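Local atomic coordinates of hypothetical 30.2 KD protein c25g10.02 IN chromosome I (Schizosaccharomyces pombe, PDB entry 1KCF), a protein that resolves four-way Holliday junctions in mitochondrial DNA as a homodimeric endonuclease of the RuvC family, cleaving at the point of strand exchange. Residues A[40-54]-A[105-119]. Sequence-based numbering, arbitrary orientation.
Sequences SRVLGIDLGIKNFSY and LHEKFNPHVILMERQ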
ATOM      1  N   SER A  40     -23.643   0.805  13.003  1.00 42.05           N
ATOM      2  CA  SER A  40     -23.656   2.194  13.427  1.00 43.85           C
ATOM      3  C   SER A  40     -22.269   2.752  13.123  1.00 42.94           C
ATOM      4  O   SER A  40     -21.283   2.016  13.138  1.00 40.76           O
ATOM      5  CB  SER A  40     -23.959   2.313  14.930  1.00 46.86           C
ATOM      6  OG  SER A  40     -22.956   1.686  15.717  1.00 54.92           O
ATOM      7  N   ARG A  41     -22.201   4.047  12.839  1.00 43.13           N
ATOM      8  CA  ARG A  41     -20.938   4.702  12.525  1.00 43.37           C
ATOM      9  C   ARG A  41     -20.181   3.927  11.443  1.00 42.69           C
ATOM     10  O   ARG A  41     -19.041   3.506  11.628  1.00 42.46           O
ATOM     11  CB  ARG A  41     -20.086   4.837  13.790  1.00 44.59           C
ATOM     12  CG  ARG A  41     -20.804   5.538  14.944  1.00 47.34           C
ATOM     13  CD  ARG A  41     -19.860   5.830  16.106  1.00 50.05           C
ATOM     14  NE  ARG A  41     -18.991   6.976  15.837  1.00 54.81           N
ATOM     15  CZ  ARG A  41     -19.401   8.242  15.840  1.00 56.49           C
ATOM     16  NH1 ARG A  41     -20.668   8.533  16.099  1.00 58.84           N
ATOM     17  NH2 ARG A  41     -18.547   9.222  15.579  1.00 56.65           N
ATOM     18  N   VAL A  42     -20.848   3.737  10.314  1.00 41.09           N
ATOM     19  CA  VAL A  42     -20.279   3.028   9.182  1.00 38.91           C
ATOM     20  C   VAL A  42     -19.695   4.043   8.202  1.00 40.27           C
ATOM     21  O   VAL A  42     -20.412   4.899   7.677  1.00 38.82           O
ATOM     22  CB  VAL A  42     -21.360   2.196   8.469  1.00 38.22           C
ATOM     23  CG1 VAL A  42     -20.755   1.450   7.292  1.00 36.31           C
ATOM     24  CG2 VAL A  42     -21.992   1.216   9.459  1.00 36.33           C
ATOM     25  N   LEU A  43     -18.390   3.957   7.971  1.00 39.65           N
ATOM     26  CA  LEU A  43     -17.727   4.874   7.049  1.00 39.92           C
ATOM     27  C   LEU A  43     -17.421   4.206   5.709  1.00 39.78           C
ATOM     28  O   LEU A  43     -16.509   3.384   5.606  1.00 38.93           O
ATOM     29  CB  LEU A  43     -16.428   5.404   7.664  1.00 38.43           C
ATOM     30  CG  LEU A  43     -15.641   6.373   6.774  1.00 39.24           C
ATOM     31  CD1 LEU A  43     -16.433   7.660   6.575  1.00 37.13           C
ATOM     32  CD2 LEU A  43     -14.289   6.676   7.411  1.00 39.08           C
ATOM     33  N   GLY A  44     -18.198   4.557   4.690  1.00 39.39           N
ATOM     34  CA  GLY A  44     -17.984   4.003   3.366  1.00 40.47           C
ATOM     35  C   GLY A  44     -17.026   4.886   2.592  1.00 41.68           C
ATOM     36  O   GLY A  44     -17.237   6.094   2.494  1.00 43.29           O
ATOM     37  N   ILE A  45     -15.975   4.290   2.038  1.00 43.57           N
ATOM     38  CA  ILE A  45     -14.982   5.050   1.290  1.00 44.90           C
ATOM     39  C   ILE A  45     -14.746   4.571  -0.139  1.00 44.73           C
ATOM     40  O   ILE A  45     -14.540   3.384  -0.392  1.00 43.95           O
ATOM     41  CB  ILE A  45     -13.628   5.048   2.017  1.00 47.08           C
ATOM     42  CG1 ILE A  45     -13.762   5.762   3.360  1.00 46.10           C
ATOM     43  CG2 ILE A  45     -12.574   5.726   1.153  1.00 50.36           C
ATOM     44  CD1 ILE A  45     -12.511   5.705   4.204  1.00 49.79           C
ATOM     45  N   ASP A  46     -14.786   5.520  -1.065  1.00 44.70           N
ATOM     46  CA  ASP A  46     -14.546   5.254  -2.477  1.00 45.34           C
ATOM     47  C   ASP A  46     -13.155   5.791  -2.763  1.00 44.60           C
ATOM     48  O   ASP A  46     -12.977   7.002  -2.910  1.00 44.09           O
ATOM     49  CB  ASP A  46     -15.558   5.999  -3.338  1.00 48.97           C
ATOM     50  CG  ASP A  46     -16.510   5.072  -4.040  1.00 49.80           C
ATOM     51  OD1 ASP A  46     -16.036   4.099  -4.660  1.00 48.92           O
ATOM     52  OD2 ASP A  46     -17.731   5.322  -3.973  1.00 58.07           O
ATOM     53  N   LEU A  47     -12.173   4.895  -2.831  1.00 43.62           N
ATOM     54  CA  LEU A  47     -10.790   5.293  -3.062  1.00 45.10           C
ATOM     55  C   LEU A  47     -10.523   6.018  -4.374  1.00 44.91           C
ATOM     56  O   LEU A  47     -10.838   5.524  -5.461  1.00 42.24           O
ATOM     57  CB  LEU A  47      -9.860   4.086  -2.964  1.00 47.58           C
ATOM     58  CG  LEU A  47      -9.714   3.459  -1.579  1.00 50.29           C
ATOM     59  CD1 LEU A  47      -8.885   2.191  -1.687  1.00 50.38           C
ATOM     60  CD2 LEU A  47      -9.070   4.456  -0.630  1.00 49.08           C
ATOM     61  N   GLY A  48      -9.924   7.195  -4.235  1.00 43.02           N
ATOM     62  CA  GLY A  48      -9.569   8.030  -5.363  1.00 42.23           C
ATOM     63  C   GLY A  48      -8.758   9.168  -4.780  1.00 42.82           C
ATOM     64  O   GLY A  48      -8.812   9.402  -3.574  1.00 43.74           O
ATOM     65  N   ILE A  49      -7.995   9.870  -5.603  1.00 43.13           N
ATOM     66  CA  ILE A  49      -7.204  10.978  -5.086  1.00 45.46           C
ATOM     67  C   ILE A  49      -7.883  12.306  -5.402  1.00 46.09           C
ATOM     68  O   ILE A  49      -8.132  13.108  -4.506  1.00 42.99           O
ATOM     69  CB  ILE A  49      -5.774  10.949  -5.664  1.00 47.87           C
ATOM     70  CG1 ILE A  49      -5.079   9.659  -5.219  1.00 49.65           C
ATOM     71  CG2 ILE A  49      -4.986  12.161  -5.182  1.00 45.88           C
ATOM     72  CD1 ILE A  49      -3.692   9.464  -5.788  1.00 55.20           C
ATOM     73  N   LYS A  50      -8.210  12.528  -6.669  1.00 47.50           N
ATOM     74  CA  LYS A  50      -8.859  13.774  -7.043  1.00 49.41           C
ATOM     75  C   LYS A  50     -10.367  13.708  -6.848  1.00 49.94           C
ATOM     76  O   LYS A  50     -11.057  14.726  -6.941  1.00 51.30           O
ATOM     77  CB  LYS A  50      -8.499  14.146  -8.486  1.00 53.75           C
ATOM     78  CG  LYS A  50      -7.006  14.436  -8.655  1.00 56.36           C
ATOM     79  CD  LYS A  50      -6.664  14.986 -10.027  1.00 61.02           C
ATOM     80  CE  LYS A  50      -5.164  15.255 -10.139  1.00 65.18           C
ATOM     81  NZ  LYS A  50      -4.779  15.841 -11.457  1.00 68.46           N
ATOM     82  N   ASN A  51     -10.879  12.512  -6.569  1.00 46.71           N
ATOM     83  CA  ASN A  51     -12.306  12.340  -6.325  1.00 44.96           C
ATOM     84  C   ASN A  51     -12.559  11.340  -5.200  1.00 43.95           C
ATOM     85  O   ASN A  51     -13.342  10.393  -5.339  1.00 43.34           O
ATOM     86  CB  ASN A  51     -13.045  11.902  -7.597  1.00 42.81           C
ATOM     87  CG  ASN A  51     -12.620  10.537  -8.088  1.00 45.88           C
ATOM     88  OD1 ASN A  51     -13.299   9.934  -8.918  1.00 48.06           O
ATOM     89  ND2 ASN A  51     -11.492  10.044  -7.592  1.00 45.61           N
ATOM     90  N   PHE A  52     -11.870  11.555  -4.086  1.00 42.64           N
ATOM     91  CA  PHE A  52     -12.022  10.710  -2.911  1.00 41.00           C
ATOM     92  C   PHE A  52     -13.445  10.949  -2.430  1.00 41.05           C
ATOM     93  O   PHE A  52     -13.862  12.092  -2.261  1.00 41.37           O
ATOM     94  CB  PHE A  52     -11.025  11.139  -1.828  1.00 41.40           C
ATOM     95  CG  PHE A  52     -11.109  10.331  -0.559  1.00 41.62           C
ATOM     96  CD1 PHE A  52     -10.465   9.104  -0.455  1.00 43.13           C
ATOM     97  CD2 PHE A  52     -11.824  10.806   0.534  1.00 40.90           C
ATOM     98  CE1 PHE A  52     -10.530   8.361   0.725  1.00 46.69           C
ATOM     99  CE2 PHE A  52     -11.898  10.074   1.715  1.00 42.68           C
ATOM    100  CZ  PHE A  52     -11.249   8.849   1.814  1.00 44.35           C
ATOM    101  N   SER A  53     -14.203   9.883  -2.231  1.00 40.70           N
ATOM    102  CA  SER A  53     -15.570  10.042  -1.766  1.00 41.20           C
ATOM    103  C   SER A  53     -15.811   9.196  -0.523  1.00 40.68           C
ATOM    104  O   SER A  53     -15.234   8.123  -0.378  1.00 41.05           O
ATOM    105  CB  SER A  53     -16.556   9.643  -2.863  1.00 40.75           C
ATOM    106  OG  SER A  53     -17.889   9.880  -2.446  1.00 44.27           O
ATOM    107  N   TYR A  54     -16.660   9.688   0.371  1.00 41.45           N
ATOM    108  CA  TYR A  54     -16.969   8.962   1.596  1.00 40.39           C
ATOM    109  C   TYR A  54     -18.393   9.257   2.044  1.00 40.46           C
ATOM    110  O   TYR A  54     -18.947  10.316   1.743  1.00 40.82           O
ATOM    111  CB  TYR A  54     -15.982   9.355   2.703  1.00 39.34           C
ATOM    112  CG  TYR A  54     -16.154  10.770   3.210  1.00 41.00           C
ATOM    113  CD1 TYR A  54     -17.122  11.073   4.169  1.00 41.44           C
ATOM    114  CD2 TYR A  54     -15.365  11.812   2.719  1.00 39.64           C
ATOM    115  CE1 TYR A  54     -17.305  12.375   4.626  1.00 41.27           C
ATOM    116  CE2 TYR A  54     -15.538  13.118   3.168  1.00 41.35           C
ATOM    117  CZ  TYR A  54     -16.511  13.393   4.124  1.00 44.14           C
ATOM    118  OH  TYR A  54     -16.695  14.682   4.582  1.00 43.93           O
ATOM    119  N   LEU A 105      -9.634  10.890   9.045  1.00 49.46           N
ATOM    120  CA  LEU A 105     -10.885  10.133   9.036  1.00 49.60           C
ATOM    121  C   LEU A 105     -11.219   9.545  10.417  1.00 50.46           C
ATOM    122  O   LEU A 105     -12.390   9.445  10.785  1.00 48.95           O
ATOM    123  CB  LEU A 105     -10.823   9.008   7.990  1.00 47.46           C
ATOM    124  CG  LEU A 105     -10.616   9.390   6.514  1.00 47.97           C
ATOM    125  CD1 LEU A 105     -10.510   8.123   5.678  1.00 43.74           C
ATOM    126  CD2 LEU A 105     -11.762  10.262   6.016  1.00 45.36           C
ATOM    127  N   HIS A 106     -10.195   9.160  11.178  1.00 50.67           N
ATOM    128  CA  HIS A 106     -10.410   8.588  12.509  1.00 52.60           C
ATOM    129  C   HIS A 106     -10.809   9.639  13.536  1.00 52.87           C
ATOM    130  O   HIS A 106     -11.683   9.404  14.370  1.00 52.16           O
ATOM    131  CB  HIS A 106      -9.150   7.865  12.995  1.00 53.77           C
ATOM    132  CG  HIS A 106      -9.001   6.479  12.448  1.00 56.74           C
ATOM    133  ND1 HIS A 106      -9.824   5.440  12.826  1.00 56.56           N
ATOM    134  CD2 HIS A 106      -8.149   5.970  11.527  1.00 55.76           C
ATOM    135  CE1 HIS A 106      -9.487   4.350  12.160  1.00 57.56           C
ATOM    136  NE2 HIS A 106      -8.473   4.645  11.364  1.00 57.66           N
ATOM    137  N   GLU A 107     -10.166  10.798  13.461  1.00 53.15           N
ATOM    138  CA  GLU A 107     -10.429  11.885  14.392  1.00 54.66           C
ATOM    139  C   GLU A 107     -11.749  12.585  14.115  1.00 54.65           C
ATOM    140  O   GLU A 107     -12.412  13.066  15.034  1.00 54.89           O
ATOM    141  CB  GLU A 107      -9.286  12.899  14.335  1.00 54.28           C
ATOM    142  N   LYS A 108     -12.127  12.637  12.846  1.00 54.93           N
ATOM    143  CA  LYS A 108     -13.353  13.312  12.450  1.00 55.16           C
ATOM    144  C   LYS A 108     -14.609  12.449  12.529  1.00 54.32           C
ATOM    145  O   LYS A 108     -15.698  12.957  12.805  1.00 52.86           O
ATOM    146  CB  LYS A 108     -13.192  13.859  11.028  1.00 57.81           C
ATOM    147  CG  LYS A 108     -14.381  14.649  10.525  1.00 61.85           C
ATOM    148  CD  LYS A 108     -14.067  15.354   9.216  1.00 65.47           C
ATOM    149  CE  LYS A 108     -15.271  16.150   8.724  1.00 66.94           C
ATOM    150  NZ  LYS A 108     -14.957  16.956   7.510  1.00 70.18           N
ATOM    151  N   PHE A 109     -14.462  11.149  12.307  1.00 51.61           N
ATOM    152  CA  PHE A 109     -15.612  10.258  12.319  1.00 50.78           C
ATOM    153  C   PHE A 109     -15.571   9.171  13.384  1.00 51.68           C
ATOM    154  O   PHE A 109     -16.621   8.698  13.821  1.00 52.34           O
ATOM    155  CB  PHE A 109     -15.770   9.621  10.936  1.00 48.65           C
ATOM    156  CG  PHE A 109     -15.858  10.621   9.824  1.00 47.07           C
ATOM    157  CD1 PHE A 109     -15.074  10.483   8.683  1.00 44.79           C
ATOM    158  CD2 PHE A 109     -16.708  11.721   9.926  1.00 45.93           C
ATOM    159  CE1 PHE A 109     -15.130  11.423   7.663  1.00 44.01           C
ATOM    160  CE2 PHE A 109     -16.775  12.670   8.910  1.00 44.49           C
ATOM    161  CZ  PHE A 109     -15.984  12.523   7.776  1.00 45.19           C
ATOM    162  N   ASN A 110     -14.374   8.773  13.798  1.00 52.09           N
ATOM    163  CA  ASN A 110     -14.237   7.731  14.810  1.00 54.03           C
ATOM    164  C   ASN A 110     -15.223   6.608  14.479  1.00 52.85           C
ATOM    165  O   ASN A 110     -16.157   6.350  15.232  1.00 50.76           O
ATOM    166  CB  ASN A 110     -14.555   8.308  16.189  1.00 57.04           C
ATOM    167  CG  ASN A 110     -13.834   7.583  17.297  1.00 61.28           C
ATOM    168  OD1 ASN A 110     -12.606   7.625  17.383  1.00 65.77           O
ATOM    169  ND2 ASN A 110     -14.589   6.908  18.152  1.00 64.64           N
ATOM    170  N   PRO A 111     -15.020   5.927  13.338  1.00 52.53           N
ATOM    171  CA  PRO A 111     -15.887   4.835  12.880  1.00 51.42           C
ATOM    172  C   PRO A 111     -15.790   3.505  13.615  1.00 50.50           C
ATOM    173  O   PRO A 111     -14.771   3.178  14.225  1.00 49.83           O
ATOM    174  CB  PRO A 111     -15.493   4.669  11.407  1.00 51.71           C
ATOM    175  CG  PRO A 111     -14.802   5.969  11.054  1.00 53.84           C
ATOM    176  CD  PRO A 111     -14.027   6.256  12.304  1.00 51.86           C
ATOM    177  N   HIS A 112     -16.876   2.741  13.540  1.00 48.48           N
ATOM    178  CA  HIS A 112     -16.929   1.418  14.136  1.00 46.84           C
ATOM    179  C   HIS A 112     -16.595   0.463  12.998  1.00 44.78           C
ATOM    180  O   HIS A 112     -16.083  -0.636  13.211  1.00 44.58           O
ATOM    181  CB  HIS A 112     -18.334   1.100  14.659  1.00 50.16           C
ATOM    182  CG  HIS A 112     -18.716   1.867  15.886  1.00 53.42           C
ATOM    183  ND1 HIS A 112     -17.791   2.329  16.796  1.00 54.93           N
ATOM    184  CD2 HIS A 112     -19.931   2.212  16.378  1.00 54.97           C
ATOM    185  CE1 HIS A 112     -18.417   2.926  17.794  1.00 57.68           C
ATOM    186  NE2 HIS A 112     -19.715   2.868  17.564  1.00 57.11           N
ATOM    187  N   VAL A 113     -16.897   0.903  11.781  1.00 41.21           N
ATOM    188  CA  VAL A 113     -16.646   0.110  10.590  1.00 39.33           C
ATOM    189  C   VAL A 113     -16.216   1.008   9.439  1.00 39.18           C
ATOM    190  O   VAL A 113     -16.727   2.113   9.270  1.00 37.85           O
ATOM    191  CB  VAL A 113     -17.912  -0.665  10.147  1.00 41.16           C
ATOM    192  CG1 VAL A 113     -17.613  -1.474   8.886  1.00 38.66           C
ATOM    193  CG2 VAL A 113     -18.386  -1.587  11.267  1.00 41.32           C
ATOM    194  N   ILE A 114     -15.256   0.526   8.660  1.00 38.68           N
ATOM    195  CA  ILE A 114     -14.772   1.260   7.504  1.00 40.11           C
ATOM    196  C   ILE A 114     -14.864   0.338   6.307  1.00 36.85           C
ATOM    197  O   ILE A 114     -14.271  -0.738   6.301  1.00 36.03           O
ATOM    198  CB  ILE A 114     -13.306   1.705   7.670  1.00 42.16           C
ATOM    199  CG1 ILE A 114     -13.194   2.688   8.834  1.00 41.17           C
ATOM    200  CG2 ILE A 114     -12.813   2.363   6.382  1.00 42.04           C
ATOM    201  CD1 ILE A 114     -11.772   3.045   9.181  1.00 44.90           C
ATOM    202  N   LEU A 115     -15.627   0.769   5.309  1.00 37.57           N
ATOM    203  CA  LEU A 115     -15.823   0.014   4.080  1.00 37.68           C
ATOM    204  C   LEU A 115     -14.981   0.654   2.983  1.00 41.54           C
ATOM    205  O   LEU A 115     -15.098   1.853   2.708  1.00 40.93           O
ATOM    206  CB  LEU A 115     -17.295   0.042   3.681  1.00 36.96           C
ATOM    207  CG  LEU A 115     -18.289  -0.334   4.785  1.00 36.05           C
ATOM    208  CD1 LEU A 115     -19.689  -0.250   4.220  1.00 31.75           C
ATOM    209  CD2 LEU A 115     -18.001  -1.733   5.315  1.00 32.33           C
ATOM    210  N   MET A 116     -14.137  -0.149   2.353  1.00 42.64           N
ATOM    211  CA  MET A 116     -13.264   0.363   1.313  1.00 45.08           C
ATOM    212  C   MET A 116     -13.517  -0.288  -0.038  1.00 43.86           C
ATOM    213  O   MET A 116     -13.615  -1.507  -0.161  1.00 43.85           O
ATOM    214  CB  MET A 116     -11.809   0.160   1.729  1.00 49.13           C
ATOM    215  CG  MET A 116     -10.829   1.151   1.125  1.00 55.08           C
ATOM    216  SD  MET A 116      -9.157   0.873   1.763  1.00 61.02           S
ATOM    217  CE  MET A 116      -9.263   1.727   3.333  1.00 58.95           C
ATOM    218  N   GLU A 117     -13.627   0.552  -1.054  1.00 41.88           N
ATOM    219  CA  GLU A 117     -13.858   0.100  -2.409  1.00 42.43           C
ATOM    220  C   GLU A 117     -13.149   1.104  -3.300  1.00 41.24           C
ATOM    221  O   GLU A 117     -13.030   2.270  -2.943  1.00 41.89           O
ATOM    222  CB  GLU A 117     -15.360   0.088  -2.679  1.00 43.04           C
ATOM    223  CG  GLU A 117     -15.785  -0.506  -3.988  1.00 46.11           C
ATOM    224  CD  GLU A 117     -17.272  -0.820  -4.008  1.00 47.41           C
ATOM    225  OE1 GLU A 117     -17.939  -0.469  -5.003  1.00 48.34           O
ATOM    226  OE2 GLU A 117     -17.775  -1.420  -3.031  1.00 48.02           O
ATOM    227  N   ARG A 118     -12.644   0.658  -4.438  1.00 43.91           N
ATOM    228  CA  ARG A 118     -11.968   1.576  -5.349  1.00 46.52           C
ATOM    229  C   ARG A 118     -13.026   2.369  -6.095  1.00 44.84           C
ATOM    230  O   ARG A 118     -14.086   1.840  -6.428  1.00 44.15           O
ATOM    231  CB  ARG A 118     -11.116   0.818  -6.369  1.00 49.45           C
ATOM    232  CG  ARG A 118      -9.830   0.224  -5.833  1.00 53.61           C
ATOM    233  CD  ARG A 118      -9.104  -0.540  -6.939  1.00 56.47           C
ATOM    234  NE  ARG A 118      -7.817  -1.068  -6.495  1.00 61.26           N
ATOM    235  CZ  ARG A 118      -7.668  -2.013  -5.571  1.00 63.45           C
ATOM    236  NH1 ARG A 118      -8.732  -2.547  -4.982  1.00 63.41           N
ATOM    237  NH2 ARG A 118      -6.450  -2.414  -5.228  1.00 65.22           N
ATOM    238  N   GLN A 119     -12.746   3.638  -6.352  1.00 44.37           N
ATOM    239  CA  GLN A 119     -13.690   4.460  -7.087  1.00 45.39           C
ATOM    240  C   GLN A 119     -13.771   3.884  -8.500  1.00 44.55           C
ATOM    241  O   GLN A 119     -12.879   3.150  -8.930  1.00 42.22           O
ATOM    242  CB  GLN A 119     -13.205   5.911  -7.143  1.00 48.69           C
ATOM    243  CG  GLN A 119     -14.103   6.822  -7.962  1.00 53.23           C
ATOM    244  CD  GLN A 119     -15.462   7.037  -7.323  1.00 55.38           C
ATOM    245  OE1 GLN A 119     -15.579   7.731  -6.312  1.00 58.37           O
ATOM    246  NE2 GLN A 119     -16.497   6.438  -7.906  1.00 56.94           N
TER
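Strands 42-47 and 113-118 run parallel, their axes 23° apart, and Leu43, Ile45 and Leu47 carry the alternating backbone ladder, from Leu43 N to Val113 O (2.8 Å) as far as Gln119 N to Leu47 O (2.8 Å). Just before it, Arg41 clasps the end of helix 91-109: its chain, bent at chi3 (77°), points NE straight at Asn110 O (3.0 Å), which lies in the guanidinium plane, whereas the NH2 bond to Phe109 O (2.7 Å) is bent and tilted from it; both donors sit above the carbonyl planes. The chain up to that bend lays Arg41 CD over one face of the His112 ring, a CH-pi contact. Leu43 lies alongside Pro111 and meets Phe109 at about a right angle. Further along the strand, Ile45 CD1 and Leu105 CD1 touch tip to tip, tightly, at 3.5 Å. Phe109 CE1 lies over one face of the Tyr54 ring, the rings meeting obliquely. On the other face of the sheet from Leu43 and Ile45, the magnesium-binding Asp46 stacks its carboxylate on the Gln119 amide, planes 24° apart. A central strand carrying a metal-binding aspartate, paired in parallel with its neighbour, is characteristic of the RNase H-like fold. Strand 52-59 flanks 42-47 antiparallel, and strand 162-165 lies beyond 113-118; helices 91-109 and 128-151 cover the Leu43 face, whereas helix 224-253 brings metal-binding Asp230 to Asp46.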